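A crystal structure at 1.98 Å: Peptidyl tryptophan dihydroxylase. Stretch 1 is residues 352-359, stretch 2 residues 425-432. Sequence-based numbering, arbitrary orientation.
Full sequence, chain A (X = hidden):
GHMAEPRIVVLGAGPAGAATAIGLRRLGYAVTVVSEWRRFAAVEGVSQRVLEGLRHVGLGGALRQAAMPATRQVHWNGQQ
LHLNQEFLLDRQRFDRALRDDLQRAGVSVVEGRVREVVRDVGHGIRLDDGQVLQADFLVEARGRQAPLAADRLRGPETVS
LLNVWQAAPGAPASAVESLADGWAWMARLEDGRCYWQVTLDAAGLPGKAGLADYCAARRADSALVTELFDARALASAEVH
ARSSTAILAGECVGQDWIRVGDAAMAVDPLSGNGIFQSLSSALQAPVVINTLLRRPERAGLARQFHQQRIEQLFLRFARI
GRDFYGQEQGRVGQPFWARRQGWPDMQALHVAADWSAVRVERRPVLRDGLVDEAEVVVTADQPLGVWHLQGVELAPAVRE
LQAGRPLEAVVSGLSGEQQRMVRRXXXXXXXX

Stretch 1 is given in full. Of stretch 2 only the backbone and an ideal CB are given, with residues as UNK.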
ATOM      1  N   ALA A 352     -14.771  19.178   2.014  1.00 31.83           N
ATOM      2  CA  ALA A 352     -15.571  20.159   2.736  1.00 30.79           C
ATOM      3  C   ALA A 352     -16.808  19.515   3.357  1.00 29.20           C
ATOM      4  O   ALA A 352     -17.408  18.608   2.778  1.00 37.72           O
ATOM      5  CB  ALA A 352     -15.986  21.283   1.784  1.00 39.57           C
ATOM      6  N   ALA A 353     -17.199  20.005   4.535  1.00 28.75           N
ATOM      7  CA  ALA A 353     -18.405  19.528   5.200  1.00 33.76           C
ATOM      8  C   ALA A 353     -19.661  19.911   4.418  1.00 39.63           C
ATOM      9  O   ALA A 353     -19.701  20.913   3.699  1.00 34.12           O
ATOM     10  CB  ALA A 353     -18.498  20.090   6.625  1.00 31.27           C
ATOM     11  N   ASP A 354     -20.702  19.099   4.581  1.00 33.64           N
ATOM     12  CA  ASP A 354     -22.023  19.403   4.034  1.00 34.22           C
ATOM     13  C   ASP A 354     -23.031  18.731   4.962  1.00 37.48           C
ATOM     14  O   ASP A 354     -23.438  17.586   4.730  1.00 32.12           O
ATOM     15  CB  ASP A 354     -22.175  18.928   2.595  1.00 38.97           C
ATOM     16  CG  ASP A 354     -23.524  19.321   1.983  1.00 51.11           C
ATOM     17  OD1 ASP A 354     -24.384  19.898   2.694  1.00 48.92           O
ATOM     18  OD2 ASP A 354     -23.718  19.054   0.781  1.00 53.11           O
ATOM     19  N   TRP A 355     -23.437  19.463   6.003  1.00 31.91           N
ATOM     20  CA  TRP A 355     -24.334  18.881   6.991  1.00 32.91           C
ATOM     21  C   TRP A 355     -25.646  18.451   6.361  1.00 38.52           C
ATOM     22  O   TRP A 355     -26.236  17.453   6.788  1.00 35.19           O
ATOM     23  CB  TRP A 355     -24.597  19.854   8.140  1.00 35.24           C
ATOM     24  CG  TRP A 355     -25.531  19.254   9.146  1.00 38.09           C
ATOM     25  CD1 TRP A 355     -26.845  19.562   9.333  1.00 45.76           C
ATOM     26  CD2 TRP A 355     -25.233  18.187  10.058  1.00 37.20           C
ATOM     27  NE1 TRP A 355     -27.377  18.774  10.328  1.00 42.47           N
ATOM     28  CE2 TRP A 355     -26.409  17.922  10.790  1.00 41.56           C
ATOM     29  CE3 TRP A 355     -24.084  17.442  10.335  1.00 33.58           C
ATOM     30  CZ2 TRP A 355     -26.468  16.945  11.787  1.00 39.43           C
ATOM     31  CZ3 TRP A 355     -24.139  16.470  11.327  1.00 39.66           C
ATOM     32  CH2 TRP A 355     -25.326  16.232  12.041  1.00 39.27           C
ATOM     33  N   SER A 356     -26.098  19.170   5.327  1.00 41.33           N
ATOM     34  CA  SER A 356     -27.361  18.839   4.674  1.00 48.34           C
ATOM     35  C   SER A 356     -27.334  17.451   4.043  1.00 43.82           C
ATOM     36  O   SER A 356     -28.385  16.819   3.903  1.00 45.37           O
ATOM     37  CB  SER A 356     -27.704  19.903   3.618  1.00 47.95           C
ATOM     38  OG  SER A 356     -26.908  19.765   2.450  1.00 44.31           O
ATOM     39  N   ALA A 357     -26.150  16.952   3.685  1.00 39.73           N
ATOM     40  CA  ALA A 357     -25.994  15.666   3.021  1.00 37.83           C
ATOM     41  C   ALA A 357     -25.705  14.512   3.977  1.00 43.53           C
ATOM     42  O   ALA A 357     -25.553  13.376   3.513  1.00 43.98           O
ATOM     43  CB  ALA A 357     -24.862  15.751   1.982  1.00 39.65           C
ATOM     44  N   VAL A 358     -25.621  14.766   5.288  1.00 35.82           N
ATOM     45  CA  VAL A 358     -25.273  13.720   6.248  1.00 35.77           C
ATOM     46  C   VAL A 358     -26.406  12.706   6.340  1.00 39.57           C
ATOM     47  O   VAL A 358     -27.589  13.071   6.379  1.00 32.47           O
ATOM     48  CB  VAL A 358     -24.979  14.348   7.622  1.00 35.08           C
ATOM     49  CG1 VAL A 358     -24.987  13.304   8.691  1.00 37.96           C
ATOM     50  CG2 VAL A 358     -23.649  15.122   7.603  1.00 28.98           C
ATOM     51  N   ARG A 359     -26.058  11.420   6.376  1.00 33.72           N
ATOM     52  CA  ARG A 359     -27.072  10.375   6.377  1.00 34.42           C
ATOM     53  C   ARG A 359     -26.789   9.356   7.470  1.00 39.34           C
ATOM     54  O   ARG A 359     -25.635   8.968   7.687  1.00 32.74           O
ATOM     55  CB  ARG A 359     -27.141   9.669   5.006  1.00 43.76           C
ATOM     56  CG  ARG A 359     -27.706  10.539   3.881  1.00 49.27           C
ATOM     57  CD  ARG A 359     -27.889   9.753   2.581  1.00 50.70           C
ATOM     58  NE  ARG A 359     -28.752   8.584   2.747  1.00 53.81           N
ATOM     59  CZ  ARG A 359     -30.044   8.531   2.427  1.00 57.65           C
ATOM     60  NH1 ARG A 359     -30.659   9.585   1.915  1.00 51.92           N
ATOM     61  NH2 ARG A 359     -30.723   7.410   2.625  1.00 54.16           N
ATOM     62  N   UNK A 425     -17.330  17.308  17.153  1.00 32.76           N
ATOM     63  CA  UNK A 425     -17.531  16.508  15.947  1.00 29.89           C
ATOM     64  C   UNK A 425     -18.590  17.137  15.048  1.00 30.77           C
ATOM     65  O   UNK A 425     -18.395  17.266  13.837  1.00 28.72           O
ATOM     66  CB  UNK A 425     -17.933  15.078  16.314  1.00 29.89           C
ATOM     67  N   UNK A 426     -19.714  17.561  15.628  1.00 29.97           N
ATOM     68  CA  UNK A 426     -20.779  18.133  14.812  1.00 29.43           C
ATOM     69  C   UNK A 426     -20.313  19.389  14.090  1.00 30.01           C
ATOM     70  O   UNK A 426     -20.722  19.655  12.952  1.00 33.48           O
ATOM     71  CB  UNK A 426     -21.999  18.450  15.679  1.00 29.43           C
ATOM     72  N   UNK A 427     -19.494  20.195  14.755  1.00 31.36           N
ATOM     73  CA  UNK A 427     -18.944  21.388  14.118  1.00 35.76           C
ATOM     74  C   UNK A 427     -18.134  21.010  12.890  1.00 37.93           C
ATOM     75  O   UNK A 427     -18.279  21.609  11.818  1.00 28.96           O
ATOM     76  CB  UNK A 427     -18.077  22.176  15.102  1.00 35.76           C
ATOM     77  N   UNK A 428     -17.271  20.005  13.036  1.00 28.78           N
ATOM     78  CA  UNK A 428     -16.438  19.558  11.942  1.00 28.60           C
ATOM     79  C   UNK A 428     -17.251  18.936  10.824  1.00 30.01           C
ATOM     80  O   UNK A 428     -16.763  18.873   9.693  1.00 38.88           O
ATOM     81  CB  UNK A 428     -15.397  18.558  12.450  1.00 28.60           C
ATOM     82  N   UNK A 429     -18.477  18.484  11.102  1.00 29.26           N
ATOM     83  CA  UNK A 429     -19.328  17.932  10.061  1.00 35.11           C
ATOM     84  C   UNK A 429     -20.254  18.978   9.450  1.00 29.34           C
ATOM     85  O   UNK A 429     -21.059  18.642   8.574  1.00 30.15           O
ATOM     86  CB  UNK A 429     -20.155  16.775  10.626  1.00 35.11           C
ATOM     87  N   UNK A 430     -20.112  20.243   9.837  1.00 32.42           N
ATOM     88  CA  UNK A 430     -20.858  21.310   9.200  1.00 36.04           C
ATOM     89  C   UNK A 430     -22.098  21.764   9.942  1.00 33.25           C
ATOM     90  O   UNK A 430     -22.850  22.589   9.409  1.00 35.01           O
ATOM     91  CB  UNK A 430     -21.261  20.865   7.793  1.00 36.04           C
ATOM     92  N   UNK A 431     -22.350  21.235  11.133  1.00 34.85           N
ATOM     93  CA  UNK A 431     -23.455  21.703  11.967  1.00 38.53           C
ATOM     94  C   UNK A 431     -22.891  22.786  12.875  1.00 44.10           C
ATOM     95  O   UNK A 431     -22.310  22.495  13.923  1.00 47.06           O
ATOM     96  CB  UNK A 431     -24.086  20.565  12.772  1.00 38.53           C
ATOM     97  N   UNK A 432     -23.048  24.038  12.471  1.00 42.46           N
ATOM     98  CA  UNK A 432     -22.430  25.130  13.223  1.00 58.74           C
ATOM     99  C   UNK A 432     -23.472  26.120  13.746  1.00 55.55           C
ATOM    100  O   UNK A 432     -24.644  25.775  13.909  1.00 60.79           O
ATOM    101  CB  UNK A 432     -21.412  25.862  12.346  1.00 58.74           C
TER

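Position 425 lies in a helix, phi/psi -60/-46, with CA-to-CB sideways to stretch 1 and nothing of that stretch within 5.5 Å of the ideal CB. Any helix-compatible residue would fit on this evidence. The deposited residue is Trp425, whose ring end comes nearer, its CZ3 lying 4.6 Å from Trp355 CZ3.

At 426 the bond again points sideways, but the ideal CB is 5.2 Å from Trp355 CZ3, so a side chain of moderate length could reach the indole. Leucine, isoleucine or methionine would suit. The residue is Leu426 (chi1 m, chi2 t); its CD2 lies 3.7 Å from Trp355 CH2, an apolar contact oblique to the ring.

Position 427 is out of reach and 428 points away, so stretch 1 constrains neither side chain. They are Leu427 and Glu428. The latter contributes mainly backbone: its O is 3.7 Å from Ala353 CB.

Position 429, phi/psi -93/5, has a sideways CA-to-CB bond whose ideal CB is 4.0 Å from Trp355 CE3 and 4.9 Å from Val358 CG2. These neighbours offer apolar surface, favouring an aliphatic stem, though its tip could be polar: leucine, methionine, glutamine or glutamate are all plausible. Gln429 is deposited, its CB 4.0 Å from Trp355 CE3 and its OE1 hydrogen-bonded elsewhere in the structure. No direct hydrogen bond joins the stretches; instead a water accepts from Asp354 N and donates to Gln429 O, at 2.8 Å from its oxygen to each of these atoms.

Position 430 gives the clearest answer. Phi is +99°, and the ideal CB would sit 3.1 Å from both Ala353 CB and Trp355 N, as well as jamming against the preceding carbonyl O. The last conflict alone calls for glycine, and the tight approach of stretch 1 reinforces it. Gly430 is the first residue to leave helical angles, in a Schellman motif: its N bonds to Leu427 O (3.0 Å), and N of 431 to Leu426 O (2.9 Å). Without a side chain, Gly430 lets stretch 1 come close, with its CA 4.8 Å from Trp355 CA and its O 3.5 Å from Trp355 CB.

At 431 the bond points toward stretch 1, placing the ideal CB 3.8 Å from Trp355 CD2. An apolar group able to cover the indole is expected: leucine, isoleucine, valine or methionine. Leu431 (chi1 t, chi2 p) sets CD1 over the ring face, 3.8 Å from the centroid of the Trp355 five-membered ring and 20° off its normal, a CH-pi contact.

Position 432 is out of reach, leaving its choice open; Val432 is deposited.

Stretch 2, residues 425-432: WLLEQGLV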
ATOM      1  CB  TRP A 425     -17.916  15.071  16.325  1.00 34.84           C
ATOM      2  CG  TRP A 425     -17.949  14.130  15.161  1.00 29.72           C
ATOM      3  CD1 TRP A 425     -16.895  13.437  14.639  1.00 32.21           C
ATOM      4  CD2 TRP A 425     -19.092  13.784  14.367  1.00 31.23           C
ATOM      5  NE1 TRP A 425     -17.316  12.678  13.567  1.00 29.56           N
ATOM      6  CE2 TRP A 425     -18.659  12.873  13.385  1.00 33.83           C
ATOM      7  CE3 TRP A 425     -20.447  14.152  14.398  1.00 31.84           C
ATOM      8  CZ2 TRP A 425     -19.531  12.323  12.434  1.00 33.19           C
ATOM      9  CZ3 TRP A 425     -21.312  13.604  13.454  1.00 30.06           C
ATOM     10  CH2 TRP A 425     -20.848  12.697  12.489  1.00 28.93           C
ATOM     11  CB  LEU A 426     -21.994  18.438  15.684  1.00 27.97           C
ATOM     12  CG  LEU A 426     -22.664  17.177  16.254  1.00 38.54           C
ATOM     13  CD1 LEU A 426     -23.664  17.547  17.350  1.00 35.33           C
ATOM     14  CD2 LEU A 426     -23.341  16.383  15.145  1.00 29.12           C
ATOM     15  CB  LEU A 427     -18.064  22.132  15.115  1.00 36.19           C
ATOM     16  CG  LEU A 427     -18.051  23.645  15.065  1.00 46.18           C
ATOM     17  CD1 LEU A 427     -19.287  24.161  15.783  1.00 55.07           C
ATOM     18  CD2 LEU A 427     -16.775  24.153  15.708  1.00 46.62           C
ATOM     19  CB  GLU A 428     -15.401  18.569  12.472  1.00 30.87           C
ATOM     20  CG  GLU A 428     -14.382  19.242  13.383  1.00 41.37           C
ATOM     21  CD  GLU A 428     -13.579  18.273  14.255  1.00 50.46           C
ATOM     22  OE1 GLU A 428     -13.934  17.072  14.333  1.00 53.78           O
ATOM     23  OE2 GLU A 428     -12.604  18.732  14.889  1.00 45.92           O
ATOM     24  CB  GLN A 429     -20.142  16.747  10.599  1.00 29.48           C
ATOM     25  CG  GLN A 429     -19.283  15.654  11.229  1.00 34.29           C
ATOM     26  CD  GLN A 429     -18.095  15.258  10.370  1.00 39.34           C
ATOM     27  OE1 GLN A 429     -18.223  15.069   9.165  1.00 39.69           O
ATOM     28  NE2 GLN A 429     -16.936  15.120  10.989  1.00 46.51           N
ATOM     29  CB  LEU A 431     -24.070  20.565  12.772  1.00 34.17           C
ATOM     30  CG  LEU A 431     -25.228  21.043  13.660  1.00 40.81           C
ATOM     31  CD1 LEU A 431     -26.521  21.093  12.868  1.00 39.63           C
ATOM     32  CD2 LEU A 431     -25.383  20.189  14.903  1.00 41.96           C
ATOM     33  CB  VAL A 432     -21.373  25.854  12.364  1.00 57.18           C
ATOM     34  CG1 VAL A 432     -20.464  26.700  13.245  1.00 59.66           C
ATOM     35  CG2 VAL A 432     -20.558  24.836  11.546  1.00 57.27           C
TER
HETATM   36  O   HOH W   1     -20.518  16.926   6.399  1.00 33.95           O
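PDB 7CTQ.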